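Local coordinates for Non-structural protein 9 (PDB 5C94), which probably binds single-stranded RNA as a homodimer and serves the coronavirus replication machinery, at residues A[9-14]-A[102-107]; A[23-28]-A[67-72]; A[40-45]-A[61-66]. One frame throughout, in Å; residues are numbered along the deposited sequence.

Interaction 1 (A[9-14]-A[102-107]); sequences LMPHGV and RGMVLG
The Pro11 ring meets Met104 along its CB–CG bond. Met104 SD lies 3.2 Å from Pro11 CG and 3.3 Å from Pro11 CB, so the sulfur straddles two ring carbons. Next along the chain, the imidazole of His12 carries the carbonyl oxygen of Met10 on one face, 3.2 Å above the ring plane and off-centre toward the rim. The CB of His12 points away from the helix, while that of Pro11 points toward it. The rest of the contact is again made by Met104. CG is anti to the carbonyl carbon (chi1 -75°), and the chain then runs nearly straight to the sulfur. A bend at the last torsion (chi3 42°) turns the methyl CE toward Gly13 and Val14. There it lies 3.2 Å from Gly13 O and 3.6 Å from Val14 CG2. Two conformers are modelled for Met104, so these short distances describe one of them and are no proof of strain. Gly13 O also accepts a hydrogen bond from Thr37 OG1, on the neighbouring strand 30-39.

This is the packing of the C-terminal helix of nsp9 against the start of strand 12-22 of its beta barrel. Gly103 and Gly107 form a GxxxG sequence, the element through which the helices of nsp9 dimers commonly pair. Here Met104 touches Leu106 of the second subunit, and Leu106 touches Met104 of that subunit. Met104 therefore bridges the dimer interface and the start of strand 12-22.

Val14 CG2 also lies 3.7 Å from Met104 O, the backbone oxygen. A diethylene glycol molecule, probably from the crystallisation liquor, hydrogen-bonds to Pro11 O and Gly13 N.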
loop_
_atom_site.group_PDB
_atom_site.type_symbol
_atom_site.label_atom_id
_atom_site.label_comp_id
_atom_site.label_asym_id
_atom_site.label_seq_id
_atom_site.Cartn_x
_atom_site.Cartn_y
_atom_site.Cartn_z
ATOM N N LEU A 9 -6.071 -8.077 10.435
ATOM C CA LEU A 9 -6.915 -8.481 9.313
ATOM C C LEU A 9 -6.295 -8.014 7.995
ATOM O O LEU A 9 -6.168 -6.813 7.753
ATOM C CB LEU A 9 -8.337 -7.951 9.462
ATOM C CG LEU A 9 -9.426 -8.889 8.972
ATOM C CD1 LEU A 9 -9.145 -10.327 9.419
ATOM C CD2 LEU A 9 -10.765 -8.405 9.511
ATOM N N MET A 10 -5.903 -8.961 7.142
ATOM C CA MET A 10 -5.184 -8.578 5.931
ATOM C C MET A 10 -6.106 -8.321 4.747
ATOM O O MET A 10 -6.954 -9.149 4.390
ATOM C CB MET A 10 -4.135 -9.618 5.522
ATOM C CG MET A 10 -3.312 -9.129 4.324
ATOM S SD MET A 10 -1.711 -9.900 4.052
ATOM C CE MET A 10 -2.146 -11.005 2.708
ATOM N N PRO A 11 -5.936 -7.147 4.144
ATOM C CA PRO A 11 -6.671 -6.687 2.963
ATOM C C PRO A 11 -6.120 -7.301 1.669
ATOM O O PRO A 11 -4.919 -7.548 1.546
ATOM C CB PRO A 11 -6.479 -5.170 3.001
ATOM C CG PRO A 11 -5.244 -4.952 3.837
ATOM C CD PRO A 11 -5.115 -6.092 4.768
ATOM N N HIS A 12 -7.007 -7.552 0.713
ATOM C CA HIS A 12 -6.624 -8.247 -0.505
ATOM C C HIS A 12 -6.978 -7.469 -1.762
ATOM O O HIS A 12 -8.154 -7.174 -2.030
ATOM C CB HIS A 12 -7.288 -9.620 -0.549
ATOM C CG HIS A 12 -6.957 -10.480 0.629
ATOM N ND1 HIS A 12 -5.663 -10.794 0.977
ATOM C CD2 HIS A 12 -7.755 -11.075 1.547
ATOM C CE1 HIS A 12 -5.675 -11.551 2.063
ATOM N NE2 HIS A 12 -6.931 -11.738 2.424
ATOM N N GLY A 13 -5.946 -7.139 -2.532
ATOM C CA GLY A 13 -6.116 -6.541 -3.841
ATOM C C GLY A 13 -6.507 -5.089 -3.757
ATOM O O GLY A 13 -6.912 -4.605 -2.705
ATOM N N VAL A 14 -6.360 -4.386 -4.869
ATOM C CA VAL A 14 -6.865 -3.031 -4.987
ATOM C C VAL A 14 -7.629 -2.978 -6.290
ATOM O O VAL A 14 -7.084 -3.276 -7.343
ATOM C CB VAL A 14 -5.747 -1.962 -4.990
ATOM C CG1 VAL A 14 -6.327 -0.588 -5.297
ATOM C CG2 VAL A 14 -4.977 -1.955 -3.664
ATOM N N ARG A 102 -4.937 2.520 3.676
ATOM C CA ARG A 102 -4.437 3.737 3.025
ATOM C C ARG A 102 -3.149 3.457 2.255
ATOM O O ARG A 102 -2.969 3.915 1.130
ATOM C CB ARG A 102 -4.177 4.849 4.045
ATOM C CG ARG A 102 -5.421 5.362 4.748
ATOM C CD ARG A 102 -5.092 6.442 5.772
ATOM N NE ARG A 102 -6.257 6.718 6.604
ATOM C CZ ARG A 102 -6.992 7.823 6.520
ATOM N NH1 ARG A 102 -6.669 8.778 5.658
ATOM N NH2 ARG A 102 -8.042 7.985 7.310
ATOM N N GLY A 103 -2.245 2.712 2.882
ATOM C CA GLY A 103 -0.980 2.377 2.264
ATOM C C GLY A 103 -1.185 1.544 1.015
ATOM O O GLY A 103 -0.481 1.739 0.011
ATOM N N MET A 104 -2.149 0.632 1.058
ATOM C CA MET A 104 -2.404 -0.222 -0.086
ATOM C C MET A 104 -2.766 0.575 -1.331
ATOM O O MET A 104 -2.294 0.267 -2.421
ATOM C CB MET A 104 -3.501 -1.219 0.238
ATOM C CG MET A 104 -3.018 -2.323 1.138
ATOM S SD MET A 104 -4.183 -3.674 1.122
ATOM C CE MET A 104 -4.569 -3.751 -0.623
ATOM N N VAL A 105 -3.591 1.605 -1.162
ATOM C CA VAL A 105 -3.903 2.512 -2.257
ATOM C C VAL A 105 -2.639 3.222 -2.744
ATOM O O VAL A 105 -2.407 3.324 -3.951
ATOM C CB VAL A 105 -4.942 3.579 -1.850
ATOM C CG1 VAL A 105 -5.159 4.575 -2.997
ATOM C CG2 VAL A 105 -6.259 2.934 -1.462
ATOM N N LEU A 106 -1.825 3.714 -1.811
ATOM C CA LEU A 106 -0.614 4.443 -2.191
ATOM C C LEU A 106 0.331 3.516 -2.939
ATOM O O LEU A 106 0.951 3.911 -3.931
ATOM C CB LEU A 106 0.093 5.044 -0.969
ATOM C CG LEU A 106 -0.631 6.181 -0.243
ATOM C CD1 LEU A 106 0.149 6.603 0.995
ATOM C CD2 LEU A 106 -0.866 7.376 -1.163
ATOM N N GLY A 107 0.438 2.284 -2.451
ATOM C CA GLY A 107 1.268 1.289 -3.091
ATOM C C GLY A 107 0.780 0.997 -4.499
ATOM O O GLY A 107 1.589 0.865 -5.414
#

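Interaction 2 (A[23-28]-A[67-72]); sequences VDQAHC and QIYVDL
Gln25 lies flat across the Tyr69 ring, a stacked amide–aromatic contact between the loop joining strands 12-22 and 30-39 and the strand 67-71, which borders the sheet of the nsp9 beta barrel. The two side chains run at about a right angle to each other, yet their flat ends are parallel: the amide and ring planes differ by only 5°. Gln25 places CG anti to its backbone nitrogen (chi1 154°) and stays extended beyond it, which carries the chain over the face of the phenol. CG makes a CH-pi contact, 4.1 Å from the ring centroid and 21° off the normal. The amide carbon CD follows at 4.0 Å from Tyr69 CG, and the carboxamide lies over the CB side of the ring, not over its hydroxyl end.

Cys28 approaches differently. Its SG lies in the ring plane, at the edge, in a sulfur-aromatic contact. The loop thus covers one face and one edge of the tyrosine.

The loop has its own internal tie. His27 ND1 donates a fairly straight hydrogen bond of 2.7 Å to Asp24 OD1, which uses its syn lone pair and lies close to the imidazole plane. His27 N also bonds to Asp24 O, so the turn that presents Gln25 is closed through both backbone and side chain. Within the sheet, strand 67-71 pairs with strand 57-61 by backbone hydrogen bonds between Ile68 and Phe60 and between Val70 and Ala58. Tyr69 CE2 faces two loop atoms, with Gln25 O at 3.7 Å and Cys28 SG at 3.9 Å.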
loop_
_atom_site.group_PDB
_atom_site.type_symbol
_atom_site.label_atom_id
_atom_site.label_comp_id
_atom_site.label_asym_id
_atom_site.label_seq_id
_atom_site.Cartn_x
_atom_site.Cartn_y
_atom_site.Cartn_z
ATOM N N VAL A 23 -19.102 18.570 -3.094
ATOM C CA VAL A 23 -18.607 19.395 -2.004
ATOM C C VAL A 23 -19.467 19.211 -0.737
ATOM O O VAL A 23 -19.054 19.580 0.353
ATOM C CB VAL A 23 -18.534 20.880 -2.409
ATOM C CG1 VAL A 23 -17.874 21.019 -3.764
ATOM C CG2 VAL A 23 -19.913 21.488 -2.414
ATOM N N ASP A 24 -20.652 18.629 -0.891
ATOM C CA ASP A 24 -21.436 18.149 0.245
ATOM C C ASP A 24 -22.329 16.987 -0.197
ATOM O O ASP A 24 -22.469 16.725 -1.398
ATOM C CB ASP A 24 -22.286 19.270 0.855
ATOM C CG ASP A 24 -23.247 19.899 -0.143
ATOM O OD1 ASP A 24 -24.096 19.178 -0.719
ATOM O OD2 ASP A 24 -23.163 21.128 -0.330
ATOM N N GLN A 25 -22.955 16.311 0.765
ATOM C CA GLN A 25 -23.718 15.100 0.471
ATOM C C GLN A 25 -24.944 15.332 -0.422
ATOM O O GLN A 25 -25.382 14.436 -1.158
ATOM C CB GLN A 25 -24.142 14.446 1.777
ATOM C CG GLN A 25 -25.395 13.610 1.663
ATOM C CD GLN A 25 -25.700 12.876 2.931
ATOM O OE1 GLN A 25 -24.872 12.824 3.848
ATOM N NE2 GLN A 25 -26.886 12.283 2.994
ATOM N N ALA A 26 -25.522 16.508 -0.351
ATOM C CA ALA A 26 -26.656 16.829 -1.171
ATOM C C ALA A 26 -26.284 17.083 -2.625
ATOM O O ALA A 26 -27.111 17.124 -3.469
ATOM C CB ALA A 26 -27.401 18.004 -0.591
ATOM N N HIS A 27 -25.006 17.206 -2.900
ATOM C CA HIS A 27 -24.551 17.551 -4.229
ATOM C C HIS A 27 -23.375 16.688 -4.684
ATOM O O HIS A 27 -22.321 17.193 -4.906
ATOM C CB HIS A 27 -24.236 19.063 -4.310
ATOM C CG HIS A 27 -25.379 19.942 -3.910
ATOM N ND1 HIS A 27 -25.579 20.355 -2.620
ATOM C CD2 HIS A 27 -26.402 20.446 -4.616
ATOM C CE1 HIS A 27 -26.664 21.076 -2.547
ATOM N NE2 HIS A 27 -27.175 21.159 -3.749
ATOM N N CYS A 28 -23.574 15.390 -4.824
ATOM C CA CYS A 28 -22.512 14.484 -5.263
ATOM C C CYS A 28 -22.709 14.300 -6.757
ATOM O O CYS A 28 -23.240 13.284 -7.207
ATOM C CB CYS A 28 -22.559 13.121 -4.576
ATOM S SG CYS A 28 -22.002 13.179 -2.887
ATOM N N GLN A 67 -27.330 2.590 -1.551
ATOM C CA GLN A 67 -26.624 3.873 -1.734
ATOM C C GLN A 67 -26.164 4.521 -0.421
ATOM O O GLN A 67 -26.988 4.926 0.412
ATOM C CB GLN A 67 -27.506 4.878 -2.491
ATOM C CG GLN A 67 -26.736 6.142 -2.959
ATOM C CD GLN A 67 -25.894 5.890 -4.215
ATOM O OE1 GLN A 67 -26.175 4.968 -4.984
ATOM N NE2 GLN A 67 -24.842 6.687 -4.406
ATOM N N ILE A 68 -24.853 4.642 -0.240
ATOM C CA ILE A 68 -24.350 5.259 0.984
ATOM C C ILE A 68 -23.462 6.465 0.707
ATOM O O ILE A 68 -23.010 6.682 -0.423
ATOM C CB ILE A 68 -23.553 4.269 1.843
ATOM C CG1 ILE A 68 -22.225 3.940 1.185
ATOM C CG2 ILE A 68 -24.360 2.984 2.108
ATOM C CD1 ILE A 68 -21.180 3.507 2.193
ATOM N N TYR A 69 -23.229 7.251 1.757
ATOM C CA TYR A 69 -22.365 8.423 1.698
ATOM C C TYR A 69 -21.247 8.325 2.744
ATOM O O TYR A 69 -21.456 7.843 3.863
ATOM C CB TYR A 69 -23.208 9.693 1.875
ATOM C CG TYR A 69 -24.202 9.866 0.731
ATOM C CD1 TYR A 69 -25.434 9.196 0.734
ATOM C CD2 TYR A 69 -23.895 10.662 -0.371
ATOM C CE1 TYR A 69 -26.334 9.329 -0.323
ATOM C CE2 TYR A 69 -24.784 10.804 -1.424
ATOM C CZ TYR A 69 -25.999 10.138 -1.399
ATOM O OH TYR A 69 -26.871 10.282 -2.459
ATOM N N VAL A 70 -20.044 8.731 2.348
ATOM C CA VAL A 70 -18.892 8.748 3.250
ATOM C C VAL A 70 -18.166 10.099 3.193
ATOM O O VAL A 70 -18.101 10.754 2.142
ATOM C CB VAL A 70 -17.874 7.619 2.923
ATOM C CG1 VAL A 70 -18.526 6.259 3.047
ATOM C CG2 VAL A 70 -17.297 7.795 1.528
ATOM N N ASP A 71 -17.645 10.515 4.343
ATOM C CA ASP A 71 -16.836 11.724 4.451
ATOM C C ASP A 71 -15.422 11.486 3.917
ATOM O O ASP A 71 -14.903 10.365 3.955
ATOM C CB ASP A 71 -16.787 12.189 5.914
ATOM C CG ASP A 71 -18.132 12.731 6.407
ATOM O OD1 ASP A 71 -18.941 13.233 5.590
ATOM O OD2 ASP A 71 -18.396 12.623 7.622
ATOM N N LEU A 72 -14.799 12.553 3.437
ATOM C CA LEU A 72 -13.443 12.488 2.910
ATOM C C LEU A 72 -12.463 13.278 3.790
ATOM O O LEU A 72 -12.790 14.365 4.262
ATOM C CB LEU A 72 -13.420 13.033 1.474
ATOM C CG LEU A 72 -14.376 12.363 0.491
ATOM C CD1 LEU A 72 -14.323 13.050 -0.866
ATOM C CD2 LEU A 72 -14.022 10.884 0.367
#

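Interaction 3 (A[40-45]-A[61-66]); sequences SGSSVV and LNEAGN
Strand 42-45 passes the type I turn from Asn62 to Gly65 with the CA atoms of Ser43 and Glu63 6.9 Å apart, and one side chain spans the gap. Glu63 points its CB toward the strand. Its chain bends at chi2 (-77°), which brings the carboxylate end-on to the backbone between Ser42 and Ser43. OE2 takes the N-H of Ser43 in a nearly straight hydrogen bond, modelled at 2.3 Å with an N-H...O angle of 166°. That length is too short to trust, and Glu63 is poorly ordered, so the bond as modelled is doubtful. Around it, OE2 lies 3.1 Å from Ser42 CA and 3.3 Å from Ser43 CB. The serine hydroxyls stay farther off, each OG 3.8 Å from OE2.

The turn belongs to the hairpin that links strands 57-61 and 67-71 of the barrel. Asn62 holds it together: its OD1 accepts the N-H of Asn66 at 2.8 Å, and its own backbone N bonds to Asn66 O at the same length. Gly65 N closes the turn on Asn62 O.

The contact is thus a single carboxylate set against a backbone amide at the surface. If it holds as modelled, a charged carboxylate would probably be the acceptor for the Ser43 amide; the poor order of Glu63 suggests that it is loosely kept.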
loop_
_atom_site.group_PDB
_atom_site.type_symbol
_atom_site.label_atom_id
_atom_site.label_comp_id
_atom_site.label_asym_id
_atom_site.label_seq_id
_atom_site.Cartn_x
_atom_site.Cartn_y
_atom_site.Cartn_z
ATOM N N SER A 40 -12.041 -9.703 4.627
ATOM C CA SER A 40 -13.006 -10.716 5.078
ATOM C C SER A 40 -14.144 -10.943 4.081
ATOM O O SER A 40 -15.320 -10.984 4.467
ATOM C CB SER A 40 -13.590 -10.333 6.432
ATOM O OG SER A 40 -12.568 -10.290 7.402
ATOM N N GLY A 41 -13.776 -11.066 2.805
ATOM C CA GLY A 41 -14.706 -11.345 1.724
ATOM C C GLY A 41 -15.623 -10.196 1.363
ATOM O O GLY A 41 -16.598 -10.366 0.631
ATOM N N SER A 42 -15.306 -9.017 1.877
ATOM C CA SER A 42 -16.159 -7.863 1.671
ATOM C C SER A 42 -15.349 -6.688 1.170
ATOM O O SER A 42 -14.209 -6.488 1.590
ATOM C CB SER A 42 -16.888 -7.488 2.963
ATOM O OG SER A 42 -17.975 -8.364 3.201
ATOM N N SER A 43 -15.952 -5.931 0.255
ATOM C CA SER A 43 -15.341 -4.754 -0.340
ATOM C C SER A 43 -15.267 -3.617 0.671
ATOM O O SER A 43 -16.235 -3.355 1.373
ATOM C CB SER A 43 -16.132 -4.307 -1.576
ATOM O OG SER A 43 -15.799 -5.095 -2.703
ATOM N N VAL A 44 -14.113 -2.955 0.746
ATOM C CA VAL A 44 -13.934 -1.778 1.589
ATOM C C VAL A 44 -13.410 -0.617 0.730
ATOM O O VAL A 44 -12.312 -0.696 0.178
ATOM C CB VAL A 44 -12.985 -2.087 2.763
ATOM C CG1 VAL A 44 -12.614 -0.813 3.562
ATOM C CG2 VAL A 44 -13.613 -3.160 3.682
ATOM N N VAL A 45 -14.213 0.437 0.570
ATOM C CA VAL A 45 -13.774 1.592 -0.203
ATOM C C VAL A 45 -12.811 2.430 0.649
ATOM O O VAL A 45 -13.100 2.758 1.804
ATOM C CB VAL A 45 -14.970 2.450 -0.692
ATOM C CG1 VAL A 45 -14.506 3.520 -1.647
ATOM C CG2 VAL A 45 -15.960 1.583 -1.422
ATOM N N LEU A 61 -22.536 2.346 -3.970
ATOM C CA LEU A 61 -23.315 1.251 -3.410
ATOM C C LEU A 61 -22.475 0.417 -2.488
ATOM O O LEU A 61 -21.322 0.246 -2.731
ATOM C CB LEU A 61 -23.863 0.363 -4.501
ATOM C CG LEU A 61 -24.905 0.919 -5.450
ATOM C CD1 LEU A 61 -25.413 -0.141 -6.387
ATOM C CD2 LEU A 61 -26.045 1.579 -4.727
ATOM N N ASN A 62 -23.060 -0.099 -1.427
ATOM C CA ASN A 62 -22.371 -1.020 -0.547
ATOM C C ASN A 62 -22.568 -2.479 -0.927
ATOM O O ASN A 62 -23.139 -2.770 -1.971
ATOM C CB ASN A 62 -22.745 -0.790 0.908
ATOM C CG ASN A 62 -24.168 -1.143 1.223
ATOM O OD1 ASN A 62 -24.939 -1.515 0.379
ATOM N ND2 ASN A 62 -24.515 -1.001 2.460
ATOM N N GLU A 63 -22.068 -3.388 -0.089
ATOM C CA GLU A 63 -22.250 -4.826 -0.318
ATOM C C GLU A 63 -23.710 -5.204 -0.539
ATOM O O GLU A 63 -24.039 -5.945 -1.468
ATOM C CB GLU A 63 -21.668 -5.637 0.852
ATOM C CG GLU A 63 -20.144 -5.583 0.962
ATOM C CD GLU A 63 -19.428 -6.477 -0.060
ATOM O OE1 GLU A 63 -20.098 -7.198 -0.824
ATOM O OE2 GLU A 63 -18.187 -6.449 -0.116
ATOM N N ALA A 64 -24.582 -4.664 0.304
ATOM C CA ALA A 64 -26.013 -4.941 0.227
ATOM C C ALA A 64 -26.698 -4.238 -0.941
ATOM O O ALA A 64 -27.921 -4.234 -1.022
ATOM C CB ALA A 64 -26.692 -4.543 1.531
ATOM N N GLY A 65 -25.920 -3.622 -1.826
ATOM C CA GLY A 65 -26.472 -2.924 -2.978
ATOM C C GLY A 65 -27.202 -1.627 -2.661
ATOM O O GLY A 65 -28.020 -1.158 -3.458
ATOM N N ASN A 66 -26.895 -1.037 -1.507
ATOM C CA ASN A 66 -27.539 0.199 -1.067
ATOM C C ASN A 66 -26.680 1.448 -1.298
ATOM O O ASN A 66 -25.445 1.373 -1.227
ATOM C CB ASN A 66 -27.883 0.089 0.416
ATOM C CG ASN A 66 -28.870 -1.019 0.701
ATOM O OD1 ASN A 66 -29.743 -1.319 -0.117
ATOM N ND2 ASN A 66 -28.724 -1.651 1.858
#

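How the interactions relate
The three contacts are nested along the chain: interaction 3 lies inside the loop closed by interaction 2, and that inside the loop closed by interaction 1. All reach the same antiparallel sheet. Centres are about 23 Å apart for interactions 1 and 2, on opposite sides of the chain's centre, and about 16 and 17 Å from each of these to interaction 3. Interaction 3 touches both: Leu9 CD2 lies 3.4 Å from Ser40 OG, and Leu61 CD2 lies 3.4 Å from Gln67 OE1. Residues 61-66 run straight into 67-72. Interaction 1 joins the barrel to helix 99-109, which meets the second subunit, while interactions 2 and 3 tie surface loops to strands away from that interface.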